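PDB 1TWY: ABC transporter, periplasmic substrate-binding protein from Vibrio cholerae O1 biovar eltor, which probably binds phosphate in the periplasm and delivers it to an ABC-type import system, as a periplasmic substrate-binding protein. Local coordinates for residues Ala112-Asn117 against Gly138-Lys143; Asn185-Met190 against Gly202-Gly207. One frame throughout, in Å; residues are numbered along the deposited sequence.

Contact 1 of 2, residues Ala112-Asn117 against Gly138-Lys143; sequences ANPVTN and GGNDQK
Pro114 meets Asn140 at the surface by van der Waals contact. The pyrrolidine ring of Pro114 offers its CD to the amide end of Asn140, with Pro114 CD 3.6 Å from Asn140 ND2, while Pro114 CG lies 3.9 Å from Asn140 OD1; the two ends of the one amide, ND2 and OD1, thus lie against neighbouring ring carbons, CD and CG. Val115 adds further van der Waals packing. Its CG2 stands beside the backbone N (CG1 being anti to that N, chi1 170°) and packs on the bare backbone of Gly138 and Gly139, 3.7 Å from Gly139 N. Both segments are loops of a PBP-superfamily protein: 112-117 follows strand 96-109 and leads into strand 117-118, and the loop segment 138-143 comes shortly before strand 145-149. The polar link is indirect. One water accepts from Asn140 N at 2.9 Å and donates weakly to Asn113 OD1, also at 2.9 Å. That oxygen is already engaged by Val115 N (3.0 Å, N-H...O angle 163°), which closes an Asx turn across Pro114. Trp134 touches the side chains of Asn113 and Val115, and Lys214 NZ binds the carbonyl oxygens of both residues.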
loop_
_atom_site.group_PDB
_atom_site.type_symbol
_atom_site.label_atom_id
_atom_site.label_comp_id
_atom_site.label_asym_id
_atom_site.label_seq_id
_atom_site.Cartn_x
_atom_site.Cartn_y
_atom_site.Cartn_z
ATOM N N ALA A 112 -5.770 25.606 0.759
ATOM C CA ALA A 112 -5.193 26.901 0.516
ATOM C C ALA A 112 -3.839 26.835 -0.155
ATOM O O ALA A 112 -3.376 27.810 -0.774
ATOM C CB ALA A 112 -5.135 27.688 1.754
ATOM N N ASN A 113 -3.167 25.714 -0.026
ATOM C CA ASN A 113 -1.821 25.610 -0.605
ATOM C C ASN A 113 -1.837 25.676 -2.139
ATOM O O ASN A 113 -2.470 24.923 -2.819
ATOM C CB ASN A 113 -1.200 24.359 -0.057
ATOM C CG ASN A 113 0.266 24.228 -0.346
ATOM O OD1 ASN A 113 0.771 24.747 -1.368
ATOM N ND2 ASN A 113 0.942 23.406 0.490
ATOM N N PRO A 114 -1.123 26.656 -2.755
ATOM C CA PRO A 114 -1.124 26.736 -4.221
ATOM C C PRO A 114 -0.449 25.635 -4.993
ATOM O O PRO A 114 -0.669 25.531 -6.209
ATOM C CB PRO A 114 -0.416 28.099 -4.502
ATOM C CG PRO A 114 0.368 28.392 -3.285
ATOM C CD PRO A 114 -0.434 27.786 -2.123
ATOM N N VAL A 115 0.393 24.851 -4.327
ATOM C CA VAL A 115 1.097 23.774 -4.971
ATOM C C VAL A 115 0.092 22.777 -5.546
ATOM O O VAL A 115 -0.933 22.426 -4.919
ATOM C CB VAL A 115 2.078 23.122 -3.966
ATOM C CG1 VAL A 115 2.688 21.836 -4.443
ATOM C CG2 VAL A 115 3.187 24.170 -3.567
ATOM N N THR A 116 0.358 22.402 -6.771
ATOM C CA THR A 116 -0.457 21.443 -7.482
ATOM C C THR A 116 0.220 20.109 -7.819
ATOM O O THR A 116 -0.424 19.236 -8.423
ATOM C CB THR A 116 -0.990 22.034 -8.796
ATOM O OG1 THR A 116 0.088 22.449 -9.661
ATOM C CG2 THR A 116 -1.908 23.255 -8.537
ATOM N N ASN A 117 1.558 20.018 -7.616
ATOM C CA ASN A 117 2.351 18.946 -8.090
ATOM C C ASN A 117 3.634 18.897 -7.283
ATOM O O ASN A 117 4.084 19.936 -6.826
ATOM C CB ASN A 117 2.741 19.177 -9.537
ATOM C CG ASN A 117 3.674 18.091 -10.066
ATOM O OD1 ASN A 117 3.402 16.885 -9.997
ATOM N ND2 ASN A 117 4.849 18.548 -10.587
ATOM N N GLY A 138 7.568 25.985 -4.988
ATOM C CA GLY A 138 6.626 26.802 -5.755
ATOM C C GLY A 138 5.398 27.266 -4.991
ATOM O O GLY A 138 4.416 27.737 -5.585
ATOM N N GLY A 139 5.449 27.134 -3.674
ATOM C CA GLY A 139 4.419 27.604 -2.746
ATOM C C GLY A 139 4.640 28.915 -2.050
ATOM O O GLY A 139 5.520 29.715 -2.465
ATOM N N ASN A 140 3.879 29.122 -0.984
ATOM C CA ASN A 140 4.025 30.267 -0.091
ATOM C C ASN A 140 5.293 30.195 0.716
ATOM O O ASN A 140 5.855 29.126 0.938
ATOM C CB ASN A 140 2.885 30.441 0.847
ATOM C CG ASN A 140 1.544 30.612 0.125
ATOM O OD1 ASN A 140 1.484 31.272 -0.918
ATOM N ND2 ASN A 140 0.490 29.951 0.634
ATOM N N ASP A 141 5.712 31.352 1.201
ATOM C CA ASP A 141 6.721 31.404 2.229
ATOM C C ASP A 141 6.233 30.970 3.618
ATOM O O ASP A 141 5.688 31.711 4.467
ATOM C CB ASP A 141 7.330 32.846 2.244
ATOM C CG ASP A 141 8.415 32.999 3.278
ATOM O OD1 ASP A 141 8.892 32.063 3.950
ATOM O OD2 ASP A 141 8.894 34.108 3.511
ATOM N N GLN A 142 6.429 29.701 3.898
ATOM C CA GLN A 142 5.898 29.117 5.118
ATOM C C GLN A 142 6.607 27.767 5.327
ATOM O O GLN A 142 6.781 27.037 4.402
ATOM C CB GLN A 142 4.412 28.910 4.957
ATOM C CG GLN A 142 3.745 28.228 6.148
ATOM C CD GLN A 142 2.222 28.001 5.967
ATOM O OE1 GLN A 142 1.735 27.814 4.860
ATOM N NE2 GLN A 142 1.515 28.123 7.031
ATOM N N LYS A 143 7.031 27.549 6.554
ATOM C CA LYS A 143 7.687 26.363 7.027
ATOM C C LYS A 143 6.745 25.179 6.813
ATOM O O LYS A 143 5.537 25.204 7.199
ATOM C CB LYS A 143 8.115 26.450 8.471
ATOM C CG LYS A 143 8.929 25.277 8.998
ATOM C CD LYS A 143 9.488 25.543 10.408
ATOM C CE LYS A 143 10.243 24.311 10.905
ATOM N NZ LYS A 143 11.128 23.661 9.856
HETATM O O HOH W 1 2.435 26.777 -0.188
#

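Contact 2 of 2, residues Asn185-Met190 against Gly202-Gly207; sequences NSNSMM and GFISIG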
loop_
_atom_site.group_PDB
_atom_site.type_symbol
_atom_site.label_atom_id
_atom_site.label_comp_id
_atom_site.label_asym_id
_atom_site.label_seq_id
_atom_site.Cartn_x
_atom_site.Cartn_y
_atom_site.Cartn_z
ATOM N N ASN A 185 -2.400 8.671 13.319
ATOM C CA ASN A 185 -2.671 7.248 13.438
ATOM C C ASN A 185 -3.841 6.709 12.582
ATOM O O ASN A 185 -4.229 5.538 12.783
ATOM C CB ASN A 185 -2.826 6.845 14.888
ATOM C CG ASN A 185 -4.089 7.239 15.460
ATOM O OD1 ASN A 185 -4.780 8.097 14.920
ATOM N ND2 ASN A 185 -4.479 6.563 16.639
ATOM N N SER A 186 -4.260 7.477 11.590
ATOM C CA SER A 186 -5.250 7.025 10.611
ATOM C C SER A 186 -5.322 7.959 9.463
ATOM O O SER A 186 -4.942 9.169 9.542
ATOM C CB SER A 186 -6.591 6.968 11.377
ATOM O OG SER A 186 -7.141 8.269 11.667
ATOM N N ASN A 187 -5.944 7.520 8.345
ATOM C CA ASN A 187 -6.279 8.387 7.257
ATOM C C ASN A 187 -7.150 9.515 7.683
ATOM O O ASN A 187 -7.024 10.647 7.230
ATOM C CB ASN A 187 -6.961 7.614 6.122
ATOM C CG ASN A 187 -6.030 6.691 5.389
ATOM O OD1 ASN A 187 -4.893 7.081 4.988
ATOM N ND2 ASN A 187 -6.583 5.482 5.054
ATOM N N SER A 188 -8.136 9.214 8.583
ATOM C CA SER A 188 -9.047 10.215 8.993
ATOM C C SER A 188 -8.361 11.400 9.713
ATOM O O SER A 188 -8.655 12.554 9.473
ATOM C CB SER A 188 -10.057 9.530 9.912
ATOM O OG SER A 188 -11.066 8.959 9.139
HETATM N N MSE A 189 -7.440 10.993 10.554
HETATM C CA MSE A 189 -6.761 11.969 11.447
HETATM C C MSE A 189 -5.768 12.724 10.526
HETATM O O MSE A 189 -5.560 13.896 10.690
HETATM C CB MSE A 189 -6.048 11.326 12.624
HETATM C CG MSE A 189 -5.393 12.333 13.523
HETATM SE SE MSE A 189 -4.570 11.446 15.025
HETATM C CE MSE A 189 -3.752 12.923 15.731
HETATM N N MSE A 190 -5.179 12.072 9.545
HETATM C CA MSE A 190 -4.326 12.750 8.593
HETATM C C MSE A 190 -5.069 13.844 7.855
HETATM O O MSE A 190 -4.559 14.937 7.678
HETATM C CB MSE A 190 -3.745 11.755 7.603
HETATM C CG MSE A 190 -2.943 12.323 6.506
HETATM SE SE MSE A 190 -1.189 12.930 7.153
HETATM C CE MSE A 190 -0.321 11.529 7.287
ATOM N N GLY A 202 0.904 15.577 3.765
ATOM C CA GLY A 202 0.823 14.221 4.210
ATOM C C GLY A 202 0.437 13.281 3.074
ATOM O O GLY A 202 0.437 13.663 1.926
ATOM N N PHE A 203 0.224 12.026 3.439
ATOM C CA PHE A 203 -0.145 10.926 2.470
ATOM C C PHE A 203 -1.295 10.142 3.089
ATOM O O PHE A 203 -1.374 9.940 4.318
ATOM C CB PHE A 203 1.012 10.058 2.072
ATOM C CG PHE A 203 1.725 9.410 3.175
ATOM C CD1 PHE A 203 2.759 10.061 3.836
ATOM C CD2 PHE A 203 1.327 8.170 3.647
ATOM C CE1 PHE A 203 3.378 9.518 4.929
ATOM C CE2 PHE A 203 1.974 7.624 4.782
ATOM C CZ PHE A 203 3.031 8.311 5.384
ATOM N N ILE A 204 -2.168 9.650 2.247
ATOM C CA ILE A 204 -3.336 8.834 2.635
ATOM C C ILE A 204 -3.601 7.837 1.518
ATOM O O ILE A 204 -3.190 7.986 0.365
ATOM C CB ILE A 204 -4.594 9.664 2.801
ATOM C CG1 ILE A 204 -5.019 10.471 1.526
ATOM C CG2 ILE A 204 -4.531 10.641 4.025
ATOM C CD1 ILE A 204 -6.369 11.246 1.810
ATOM N N SER A 205 -4.267 6.753 1.867
ATOM C CA SER A 205 -4.778 5.836 0.848
ATOM C C SER A 205 -5.663 6.592 -0.166
ATOM O O SER A 205 -6.451 7.463 0.182
ATOM C CB SER A 205 -5.659 4.761 1.497
ATOM O OG SER A 205 -5.147 4.280 2.757
ATOM N N ILE A 206 -5.503 6.279 -1.467
ATOM C CA ILE A 206 -6.129 7.054 -2.485
ATOM C C ILE A 206 -7.657 7.043 -2.385
ATOM O O ILE A 206 -8.309 8.078 -2.613
ATOM C CB ILE A 206 -5.612 6.560 -3.878
ATOM C CG1 ILE A 206 -6.007 7.542 -4.929
ATOM C CG2 ILE A 206 -6.160 5.091 -4.183
ATOM C CD1 ILE A 206 -5.184 7.369 -6.153
ATOM N N GLY A 207 -8.186 5.939 -1.878
ATOM C CA GLY A 207 -9.625 5.787 -1.633
ATOM C C GLY A 207 -10.181 6.674 -0.555
ATOM O O GLY A 207 -11.373 7.015 -0.594
HETATM O O HOH W 2 -2.603 8.055 6.094
#
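Asn187 presents its carboxamide to the backbone and hydroxyl of Ser205, gripping one residue at two points. Its CG lies anti to the carbonyl carbon (chi1 -70°), and from there OD1 accepts a hydrogen bond from Ser205 N at 3.2 Å while ND2 donates to Ser205 OG at 3.0 Å. The two bonds differ in aim: Ser205 N sits above the carbonyl plane of Asn187, 48° out of it, whereas Ser205 OG is tilted 20° from the amide plane. OD1 has a further donor, a water 2.7 Å away that also donates to Phe203 O, so two donors, Ser205 N and the water, share this oxygen. Met190, a selenomethionine, crosses Ile204 obliquely; Met190 CG comes within 3.4 Å of Ile204 CG2, tighter than usual van der Waals contact. Bends at chi2 and chi3 fold the rest of the chain over the strand backbone, with Met190 SE 3.8 Å from Gly202 CA. Ser186 caps the N-terminus of helix 187-196, its OG accepting from Met189 N at 3.0 Å. Through Asn187 and Met190 the helix lies against strand 200-205, which pairs antiparallel with strand 96-109 and parallel with strand 145-149, whose Val147 touches Met190.

Overall arrangement
Along the chain the two contacts come in series: 112-117 meets 138-143 before 185-190 meets 202-207. Their centres are 20 Å apart and their nearest atoms about 8 Å, so they do not touch, although both lie on the same side of the chain's centre. Contact 1 is peripheral, 26 Å from that centre, while contact 2 is buried at 12 Å. The mixed sheet relates them: the loop 112-117 follows strand 96-109, which pairs with strand 200-205 of contact 2, and the loop 138-143 precedes strand 145-149, the other neighbour of strand 200-205. Both belong to the PBP-superfamily part of the chain, contact 1 joining two surface loops that flank strands of the sheet, contact 2 seating helix 187-196 on it.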